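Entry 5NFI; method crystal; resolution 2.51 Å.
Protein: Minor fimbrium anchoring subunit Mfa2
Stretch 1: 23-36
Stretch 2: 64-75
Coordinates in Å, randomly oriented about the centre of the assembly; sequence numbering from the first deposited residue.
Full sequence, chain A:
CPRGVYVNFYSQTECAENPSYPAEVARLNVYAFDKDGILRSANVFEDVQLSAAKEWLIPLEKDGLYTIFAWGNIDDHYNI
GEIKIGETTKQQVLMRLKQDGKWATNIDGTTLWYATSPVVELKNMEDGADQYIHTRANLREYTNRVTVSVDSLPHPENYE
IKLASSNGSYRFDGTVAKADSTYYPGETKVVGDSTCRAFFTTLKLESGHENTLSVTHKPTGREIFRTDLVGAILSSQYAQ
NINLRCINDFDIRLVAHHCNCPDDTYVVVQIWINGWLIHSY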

# COMPACT_ATOMS: atom_id res chain seq x y z
N ALA A 23 0.26 5.19 16.09
CA ALA A 23 1.07 6.40 16.17
C ALA A 23 1.71 6.73 14.82
O ALA A 23 2.08 7.88 14.57
CB ALA A 23 2.14 6.24 17.22
N GLU A 24 1.85 5.72 13.96
CA GLU A 24 2.50 5.83 12.67
C GLU A 24 1.86 6.88 11.79
O GLU A 24 2.50 7.41 10.89
CB GLU A 24 2.48 4.48 11.93
CG GLU A 24 3.53 3.47 12.37
CD GLU A 24 3.26 2.90 13.75
OE1 GLU A 24 2.24 3.27 14.37
OE2 GLU A 24 4.07 2.07 14.21
N VAL A 25 0.58 7.16 12.04
CA VAL A 25 -0.14 8.16 11.24
C VAL A 25 0.12 9.54 11.78
O VAL A 25 -0.37 9.87 12.85
CB VAL A 25 -1.63 7.88 11.22
CG1 VAL A 25 -2.34 8.95 10.40
CG2 VAL A 25 -1.88 6.48 10.65
N ALA A 26 0.90 10.34 11.05
CA ALA A 26 1.33 11.67 11.55
C ALA A 26 0.63 12.84 10.87
O ALA A 26 0.69 13.96 11.36
CB ALA A 26 2.83 11.84 11.40
N ARG A 27 -0.02 12.59 9.74
CA ARG A 27 -0.72 13.65 9.05
C ARG A 27 -1.83 13.07 8.21
O ARG A 27 -1.86 11.88 7.97
CB ARG A 27 0.26 14.46 8.20
CG ARG A 27 0.84 13.72 7.03
CD ARG A 27 1.90 14.55 6.32
NE ARG A 27 1.42 15.86 5.89
CZ ARG A 27 0.61 16.08 4.86
NH1 ARG A 27 0.12 15.08 4.14
NH2 ARG A 27 0.25 17.32 4.57
N LEU A 28 -2.77 13.91 7.79
CA LEU A 28 -3.99 13.45 7.13
C LEU A 28 -4.37 14.35 5.96
O LEU A 28 -4.19 15.56 6.01
CB LEU A 28 -5.16 13.37 8.12
CG LEU A 28 -5.16 12.22 9.13
CD1 LEU A 28 -6.20 12.46 10.19
CD2 LEU A 28 -5.37 10.85 8.46
N ASN A 29 -4.89 13.73 4.91
CA ASN A 29 -5.53 14.41 3.81
C ASN A 29 -6.93 13.80 3.71
O ASN A 29 -7.08 12.64 3.32
CB ASN A 29 -4.76 14.26 2.50
CG ASN A 29 -3.39 14.94 2.51
OD1 ASN A 29 -2.45 14.49 3.17
ND2 ASN A 29 -3.25 16.00 1.73
N VAL A 30 -7.95 14.55 4.09
CA VAL A 30 -9.30 14.03 4.15
C VAL A 30 -10.20 14.76 3.16
O VAL A 30 -10.31 16.00 3.20
CB VAL A 30 -9.87 14.13 5.57
CG1 VAL A 30 -11.17 13.39 5.66
CG2 VAL A 30 -8.88 13.55 6.54
N TYR A 31 -10.83 14.00 2.27
CA TYR A 31 -11.65 14.55 1.20
C TYR A 31 -13.10 14.13 1.36
O TYR A 31 -13.39 13.04 1.87
CB TYR A 31 -11.12 14.10 -0.18
CG TYR A 31 -9.67 14.43 -0.37
CD1 TYR A 31 -9.28 15.71 -0.73
CD2 TYR A 31 -8.68 13.48 -0.16
CE1 TYR A 31 -7.96 16.03 -0.88
CE2 TYR A 31 -7.35 13.79 -0.30
CZ TYR A 31 -7.00 15.08 -0.67
OH TYR A 31 -5.68 15.42 -0.82
N ALA A 32 -14.01 14.99 0.91
CA ALA A 32 -15.43 14.66 0.93
C ALA A 32 -15.98 14.69 -0.48
O ALA A 32 -15.81 15.67 -1.21
CB ALA A 32 -16.20 15.62 1.83
N PHE A 33 -16.63 13.60 -0.88
CA PHE A 33 -17.27 13.51 -2.17
C PHE A 33 -18.76 13.36 -1.93
O PHE A 33 -19.17 12.79 -0.91
CB PHE A 33 -16.70 12.35 -3.00
CG PHE A 33 -15.27 12.58 -3.42
CD1 PHE A 33 -14.25 12.58 -2.49
CD2 PHE A 33 -14.96 12.85 -4.74
CE1 PHE A 33 -12.95 12.82 -2.86
CE2 PHE A 33 -13.66 13.10 -5.12
CZ PHE A 33 -12.66 13.08 -4.18
N ASP A 34 -19.57 13.88 -2.84
CA ASP A 34 -21.02 13.87 -2.66
C ASP A 34 -21.72 12.76 -3.45
O ASP A 34 -21.08 11.84 -3.95
CB ASP A 34 -21.61 15.23 -3.06
CG ASP A 34 -21.29 15.63 -4.49
OD1 ASP A 34 -21.21 14.74 -5.36
OD2 ASP A 34 -21.14 16.84 -4.74
N LYS A 35 -23.04 12.88 -3.54
CA LYS A 35 -23.87 11.90 -4.24
C LYS A 35 -23.34 11.56 -5.63
O LYS A 35 -23.55 10.45 -6.11
CB LYS A 35 -25.32 12.41 -4.34
CG LYS A 35 -25.61 13.24 -5.60
CD LYS A 35 -27.09 13.60 -5.74
CE LYS A 35 -27.47 13.79 -7.21
NZ LYS A 35 -27.49 12.51 -8.01
N ASP A 36 -22.64 12.50 -6.26
CA ASP A 36 -22.18 12.34 -7.65
C ASP A 36 -20.71 11.95 -7.76
O ASP A 36 -20.20 11.75 -8.86
CB ASP A 36 -22.42 13.63 -8.43
CG ASP A 36 -23.88 14.02 -8.47
OD1 ASP A 36 -24.73 13.12 -8.67
OD2 ASP A 36 -24.18 15.22 -8.30
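Stretch 2, residues 64-75: GLYTIFAWGNID

Two antiparallel strands distant in sequence illustrate how a regular backbone ladder sets the side-chain contacts on both faces of a sheet, and how one polar side chain can extend the pairing beyond the strand. In Mfa2, residues 64-72 form an extended strand that runs against strand 28-33; the N-to-C directions make an angle of 161°, and the axes approach to 4.7 Å. The sum of the paired residue numbers stays at 100, so each step forward on the first stretch is a step backward on the second.

The walk begins before the strand, where the loop is held by Asn73. This residue leaves the extended conformation (phi 65°, psi 41°), and although its CA-to-CB bond points away from the first stretch, its amide returns to it. Asn73 ND2 donates to Glu24 O at 2.9 Å, while Ala26 N donates to Asn73 OD1 at 2.8 Å; a weak bond from Arg27 N to the same Asn73 OD1 spans 3.5 Å. One side chain thus serves loop groups as both donor and acceptor. Nearby, Val25 CG1 lies 4.3 Å from Gly72 CA. A CB on Gly72 would sit only 3.4 Å from Val25 CG1, a tight fit that the glycine avoids.

At Arg27 the backbone takes over: Asn73 N donates to Arg27 O at 3.1 Å. The arginine side chain reaches further along the second stretch, placing Arg27 NH1 2.8 Å from Ile74 O, and it makes a weak hydrogen bond from Arg27 NH1 to Asn29 OD1, also 2.8 Å. Leu28 faces Gly72 in a non-hydrogen-bonded pair, with Leu28 CA 3.3 Å from Trp71 O in a CA-H...O contact.

From here the two kinds of pair alternate. Asn29 and Trp71 exchange hydrogen bonds, Asn29 N to Trp71 O and Trp71 N to Asn29 O, both 2.9 Å. The Asn29 side chain also meets Ile74, its OD1 lying 3.5 Å from Ile74 CB. Val30 pairs with Ala70 on the other face, at a CA-CA distance of 4.4 Å, and packs diagonally as well: Val30 CG1 is 3.6 Å from Ile68 CG2.

Tyr31 repeats the hydrogen-bonded pattern, with Tyr31 N to Phe69 O and Phe69 N to Tyr31 O each at 2.9 Å. On this face its ring neighbours Trp71, with Tyr31 CE2 4.1 Å from Trp71 CD1. Ala32, back on the face of Val30, contributes a small methyl, its CB 4.2 Å from Ile68 CG1.

Phe33 closes the ladder through Phe33 N to Thr67 O at 3.0 Å and Thr67 N to Phe33 O at 2.9 Å. Its ring inclines to that of Phe69 at 36°, with Phe33 CD1 3.5 Å from Phe69 CD2. Beyond it, Asp34 CB approaches Tyr66 CE2 at 3.9 Å, and Asp34 CA makes a CA-H...O contact with Leu65 O at 3.4 Å.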

# COMPACT_ATOMS: atom_id res chain seq x y z
N GLY A 64 -26.94 16.62 2.23
CA GLY A 64 -26.86 15.49 1.32
C GLY A 64 -26.04 14.29 1.78
O GLY A 64 -25.65 14.20 2.95
N LEU A 65 -25.80 13.37 0.85
CA LEU A 65 -25.02 12.17 1.14
C LEU A 65 -23.57 12.43 0.81
O LEU A 65 -23.25 12.99 -0.24
CB LEU A 65 -25.52 10.96 0.37
CG LEU A 65 -26.83 10.31 0.86
CD1 LEU A 65 -27.18 9.14 -0.03
CD2 LEU A 65 -26.74 9.89 2.32
N TYR A 66 -22.68 12.03 1.70
CA TYR A 66 -21.26 12.20 1.44
C TYR A 66 -20.50 10.97 1.87
O TYR A 66 -20.90 10.25 2.77
CB TYR A 66 -20.70 13.42 2.15
CG TYR A 66 -21.29 14.75 1.76
CD1 TYR A 66 -22.48 15.20 2.32
CD2 TYR A 66 -20.64 15.59 0.85
CE1 TYR A 66 -23.02 16.43 1.98
CE2 TYR A 66 -21.17 16.81 0.50
CZ TYR A 66 -22.36 17.23 1.07
OH TYR A 66 -22.89 18.45 0.73
N THR A 67 -19.38 10.74 1.19
CA THR A 67 -18.43 9.74 1.63
C THR A 67 -17.11 10.46 1.83
O THR A 67 -16.78 11.40 1.10
CB THR A 67 -18.27 8.59 0.62
OG1 THR A 67 -19.57 8.14 0.19
CG2 THR A 67 -17.53 7.43 1.26
N ILE A 68 -16.36 10.02 2.83
CA ILE A 68 -15.09 10.63 3.12
C ILE A 68 -13.95 9.66 2.79
O ILE A 68 -14.01 8.49 3.16
CB ILE A 68 -15.03 11.09 4.58
CG1 ILE A 68 -15.43 12.57 4.64
CG2 ILE A 68 -13.65 10.87 5.17
CD1 ILE A 68 -15.78 13.05 6.01
N PHE A 69 -12.95 10.15 2.06
CA PHE A 69 -11.75 9.37 1.78
C PHE A 69 -10.59 9.94 2.58
O PHE A 69 -10.40 11.16 2.63
CB PHE A 69 -11.43 9.38 0.28
CG PHE A 69 -12.57 8.88 -0.59
CD1 PHE A 69 -13.40 7.86 -0.17
CD2 PHE A 69 -12.81 9.46 -1.83
CE1 PHE A 69 -14.45 7.41 -0.96
CE2 PHE A 69 -13.86 9.01 -2.62
CZ PHE A 69 -14.67 7.99 -2.18
N ALA A 70 -9.83 9.09 3.24
CA ALA A 70 -8.77 9.63 4.10
C ALA A 70 -7.41 9.00 3.81
O ALA A 70 -7.26 7.77 3.67
CB ALA A 70 -9.14 9.45 5.56
N TRP A 71 -6.40 9.85 3.75
CA TRP A 71 -5.06 9.40 3.45
C TRP A 71 -4.11 9.80 4.54
O TRP A 71 -4.08 10.96 4.95
CB TRP A 71 -4.61 9.96 2.12
CG TRP A 71 -5.36 9.39 0.96
CD1 TRP A 71 -6.49 9.89 0.38
CD2 TRP A 71 -5.03 8.20 0.23
NE1 TRP A 71 -6.88 9.09 -0.68
CE2 TRP A 71 -6.00 8.05 -0.79
CE3 TRP A 71 -4.00 7.25 0.33
CZ2 TRP A 71 -5.97 6.99 -1.70
CZ3 TRP A 71 -3.98 6.19 -0.57
CH2 TRP A 71 -4.95 6.07 -1.57
N GLY A 72 -3.33 8.84 5.01
CA GLY A 72 -2.40 9.06 6.09
C GLY A 72 -0.98 9.03 5.60
O GLY A 72 -0.58 8.11 4.89
N ASN A 73 -0.24 10.07 5.99
CA ASN A 73 1.17 10.25 5.66
C ASN A 73 1.44 10.43 4.17
O ASN A 73 2.40 9.90 3.64
CB ASN A 73 1.98 9.07 6.18
CG ASN A 73 1.79 8.86 7.65
OD1 ASN A 73 1.51 9.80 8.39
ND2 ASN A 73 1.95 7.61 8.09
N ILE A 74 0.59 11.20 3.50
CA ILE A 74 0.94 11.68 2.17
C ILE A 74 2.17 12.59 2.28
O ILE A 74 2.20 13.54 3.06
CB ILE A 74 -0.22 12.42 1.53
CG1 ILE A 74 -1.24 11.42 1.00
CG2 ILE A 74 0.28 13.31 0.41
CD1 ILE A 74 -2.41 12.07 0.31
N ASP A 75 3.16 12.29 1.46
CA ASP A 75 4.53 12.73 1.66
C ASP A 75 5.01 13.42 0.39
O ASP A 75 4.27 13.46 -0.59
CB ASP A 75 5.42 11.51 1.98
CG ASP A 75 6.35 11.76 3.15
OD1 ASP A 75 6.98 12.83 3.21
OD2 ASP A 75 6.45 10.88 4.03